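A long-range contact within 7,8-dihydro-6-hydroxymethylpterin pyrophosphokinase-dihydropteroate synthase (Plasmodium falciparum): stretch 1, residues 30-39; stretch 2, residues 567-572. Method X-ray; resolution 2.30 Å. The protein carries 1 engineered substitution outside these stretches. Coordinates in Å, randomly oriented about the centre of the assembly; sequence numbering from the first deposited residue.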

# COMPACT_ATOMS: atom_id res chain seq x y z
N ALA B 30 -7.79 -32.49 -2.94
CA ALA B 30 -8.95 -31.89 -3.58
C ALA B 30 -8.78 -31.83 -5.10
O ALA B 30 -9.70 -32.18 -5.84
N VAL B 31 -7.58 -31.43 -5.55
CA VAL B 31 -7.28 -31.26 -6.97
C VAL B 31 -7.29 -32.60 -7.69
O VAL B 31 -7.90 -32.73 -8.75
N LEU B 32 -6.58 -33.59 -7.12
CA LEU B 32 -6.46 -34.90 -7.76
C LEU B 32 -7.84 -35.54 -7.88
O LEU B 32 -8.19 -36.07 -8.93
N ILE B 33 -8.63 -35.45 -6.80
CA ILE B 33 -9.95 -36.06 -6.76
C ILE B 33 -10.83 -35.43 -7.83
O ILE B 33 -11.43 -36.14 -8.64
N LEU B 34 -10.88 -34.10 -7.84
CA LEU B 34 -11.84 -33.42 -8.71
C LEU B 34 -11.42 -33.52 -10.18
O LEU B 34 -12.27 -33.66 -11.05
N GLU B 35 -10.11 -33.52 -10.44
CA GLU B 35 -9.65 -33.66 -11.82
C GLU B 35 -9.84 -35.09 -12.34
O GLU B 35 -10.10 -35.29 -13.53
N THR B 36 -9.71 -36.09 -11.46
CA THR B 36 -9.98 -37.48 -11.81
C THR B 36 -11.44 -37.61 -12.27
O THR B 36 -11.72 -38.20 -13.31
N ALA B 37 -12.37 -37.03 -11.49
CA ALA B 37 -13.77 -37.00 -11.86
C ALA B 37 -13.99 -36.25 -13.17
O ALA B 37 -14.81 -36.68 -13.98
N LEU B 38 -13.26 -35.14 -13.39
CA LEU B 38 -13.39 -34.43 -14.66
C LEU B 38 -13.06 -35.35 -15.82
O LEU B 38 -13.78 -35.37 -16.81
N HIS B 39 -11.94 -36.08 -15.70
CA HIS B 39 -11.52 -37.03 -16.72
C HIS B 39 -12.61 -38.08 -16.96
O HIS B 39 -12.97 -38.33 -18.10
N ILE B 567 -10.61 -26.72 -21.05
CA ILE B 567 -9.53 -26.36 -20.15
C ILE B 567 -10.16 -25.85 -18.85
O ILE B 567 -11.02 -24.97 -18.89
N PRO B 568 -9.87 -26.46 -17.69
CA PRO B 568 -10.50 -26.04 -16.43
C PRO B 568 -10.21 -24.55 -16.18
O PRO B 568 -9.07 -24.12 -16.31
N ARG B 569 -11.26 -23.79 -15.82
CA ARG B 569 -11.22 -22.35 -15.60
C ARG B 569 -10.13 -21.95 -14.61
O ARG B 569 -9.47 -20.93 -14.81
N TYR B 570 -9.96 -22.74 -13.54
CA TYR B 570 -9.06 -22.40 -12.44
C TYR B 570 -7.60 -22.64 -12.84
O TYR B 570 -6.70 -22.40 -12.04
N ARG B 571 -7.34 -23.07 -14.09
CA ARG B 571 -5.97 -23.33 -14.52
C ARG B 571 -5.48 -22.29 -15.53
O ARG B 571 -4.42 -22.46 -16.11
N ILE B 572 -6.24 -21.21 -15.71
CA ILE B 572 -5.92 -20.22 -16.74
C ILE B 572 -5.56 -18.91 -16.05
O ILE B 572 -6.35 -18.40 -15.27

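The backbones stay well apart here: the CA atoms of Val 31 and Tyr 570 are 10.6 Å from each other and those of Glu 35 and Pro 568 are 8.9 Å. Side chains must therefore bridge the gap, and they bury a modest 207 Å² in doing so. In the helix, Leu 34, Glu 35 and Leu 38 have CA-to-CB bonds directed toward the second stretch, whereas that of Val 31 runs sideways. Val 31, Glu 35 and Leu 38, spaced four and three residues apart, supply the contacts from this side. Pro 568, Tyr 570 and Arg 571 answer them, all with CB directed toward the helix.

Glu 35 is the centre of the contact, with 61 Å² covered. Its chi1 of -65° (m) and chi2 of -161° (t) carry the carboxylate across to the second stretch, and chi3 of -31° sets the carboxylate so that its two oxygens meet different donors. Glu 35 OE1 accepts a hydrogen bond from Arg 571 NH2 at 2.9 Å, with an angle of 150° at the hydrogen. Glu 35 OE2 accepts one from Arg 571 NE at 2.7 Å and a nearly straight 171°. Together these make a two-pronged salt bridge, and the position of OE2 at the guanidinium edge, near its plane, is what in-plane N-H donors require.

Arg 571 reaches this acid with chi1 at -81° (m), then chi2 and chi3 both t (-174° and 174°), an extended arm; chi4 of -85° turns the guanidinium so that NE and NH2 both face the carboxylate. NH1 and NH2 also hydrogen-bond elsewhere in the structure.

Tyr 570 approaches the same oxygen. With chi1 at 54° (p) and chi2 at 84°, its ring carries the hydroxyl to Glu 35, where Tyr 570 OH donates to Glu 35 OE2 at 2.7 Å. OE2 lies at the ring edge, near the ring plane; it accepts from both Tyr 570 OH and Arg 571 NE. Tyr 570 and Arg 571 both lie in the 3-10 segment 569-571, where Arg 571 N donates a backbone hydrogen bond to Pro 568 O at 3.0 Å.

Apolar groups flank the polar cluster. Leu 38, at chi1 -78° (m) and chi2 176° (t), brings CD1 to 3.6 Å from Tyr 570 OH and 4.3 Å from Pro 568 CG; the latter is an apolar side-chain contact. Pro 568, puckered C-gamma exo, also has its CG 4.3 Å from Glu 35 OE2. Val 31, with chi1 at 179° (t), touches more lightly: its CG1 lies 4.2 Å from Arg 571 NH2, oblique to the guanidinium.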

# COMPACT_ATOMS: atom_id res chain seq x y z
CB ALA B 30 -9.25 -30.54 -2.98
CB VAL B 31 -5.95 -30.51 -7.21
CG1 VAL B 31 -5.65 -30.36 -8.69
CG2 VAL B 31 -5.95 -29.15 -6.53
CB LEU B 32 -5.46 -35.76 -6.98
CG LEU B 32 -5.39 -37.25 -7.36
CD1 LEU B 32 -4.92 -37.46 -8.80
CD2 LEU B 32 -4.50 -38.01 -6.39
CB ILE B 33 -10.58 -35.95 -5.35
CG1 ILE B 33 -9.76 -36.63 -4.24
CG2 ILE B 33 -12.03 -36.44 -5.35
CD1 ILE B 33 -8.96 -37.83 -4.70
CB LEU B 34 -12.07 -31.98 -8.23
CG LEU B 34 -12.78 -31.86 -6.88
CD1 LEU B 34 -12.59 -30.48 -6.26
CD2 LEU B 34 -14.26 -32.19 -7.02
CB GLU B 35 -8.23 -33.12 -12.00
CG GLU B 35 -8.14 -31.62 -11.78
CD GLU B 35 -6.94 -30.85 -12.33
OE1 GLU B 35 -5.83 -31.44 -12.42
OE2 GLU B 35 -7.13 -29.66 -12.67
CB THR B 36 -9.63 -38.43 -10.64
OG1 THR B 36 -8.24 -38.34 -10.33
CG2 THR B 36 -10.03 -39.87 -10.88
CB ALA B 37 -14.62 -36.44 -10.74
CB LEU B 38 -12.48 -33.19 -14.74
CG LEU B 38 -12.94 -31.94 -14.00
CD1 LEU B 38 -11.88 -30.85 -14.09
CD2 LEU B 38 -14.26 -31.42 -14.55
CB HIS B 39 -10.21 -37.72 -16.32
CG HIS B 39 -9.03 -36.82 -16.33
ND1 HIS B 39 -8.67 -36.08 -17.46
CD2 HIS B 39 -8.10 -36.56 -15.39
CE1 HIS B 39 -7.58 -35.40 -17.18
NE2 HIS B 39 -7.21 -35.67 -15.92
CB ILE B 567 -8.57 -25.33 -20.78
CG1 ILE B 567 -8.00 -25.84 -22.12
CG2 ILE B 567 -7.46 -24.94 -19.80
CD1 ILE B 567 -7.41 -27.24 -22.04
CB PRO B 568 -9.80 -26.90 -15.37
CG PRO B 568 -9.24 -28.10 -16.13
CD PRO B 568 -8.95 -27.61 -17.53
CB ARG B 569 -12.59 -21.83 -15.14
CG ARG B 569 -12.69 -20.30 -15.10
CD ARG B 569 -14.06 -19.81 -14.67
NE ARG B 569 -15.06 -20.22 -15.65
CZ ARG B 569 -15.53 -19.43 -16.60
NH1 ARG B 569 -15.15 -18.16 -16.66
NH2 ARG B 569 -16.40 -19.92 -17.46
CB TYR B 570 -9.46 -23.20 -11.19
CG TYR B 570 -9.53 -24.69 -11.42
CD1 TYR B 570 -8.39 -25.47 -11.34
CD2 TYR B 570 -10.72 -25.31 -11.76
CE1 TYR B 570 -8.42 -26.82 -11.59
CE2 TYR B 570 -10.77 -26.67 -12.00
CZ TYR B 570 -9.62 -27.43 -11.90
OH TYR B 570 -9.63 -28.77 -12.15
CB ARG B 571 -5.83 -24.74 -15.11
CG ARG B 571 -5.68 -25.84 -14.06
CD ARG B 571 -5.40 -27.20 -14.69
NE ARG B 571 -5.12 -28.23 -13.71
CZ ARG B 571 -3.92 -28.47 -13.17
NH1 ARG B 571 -2.88 -27.72 -13.52
NH2 ARG B 571 -3.78 -29.45 -12.29
CB ILE B 572 -7.13 -20.02 -17.67
CG1 ILE B 572 -7.51 -21.34 -18.35
CG2 ILE B 572 -6.88 -18.90 -18.67
CD1 ILE B 572 -8.86 -21.34 -19.03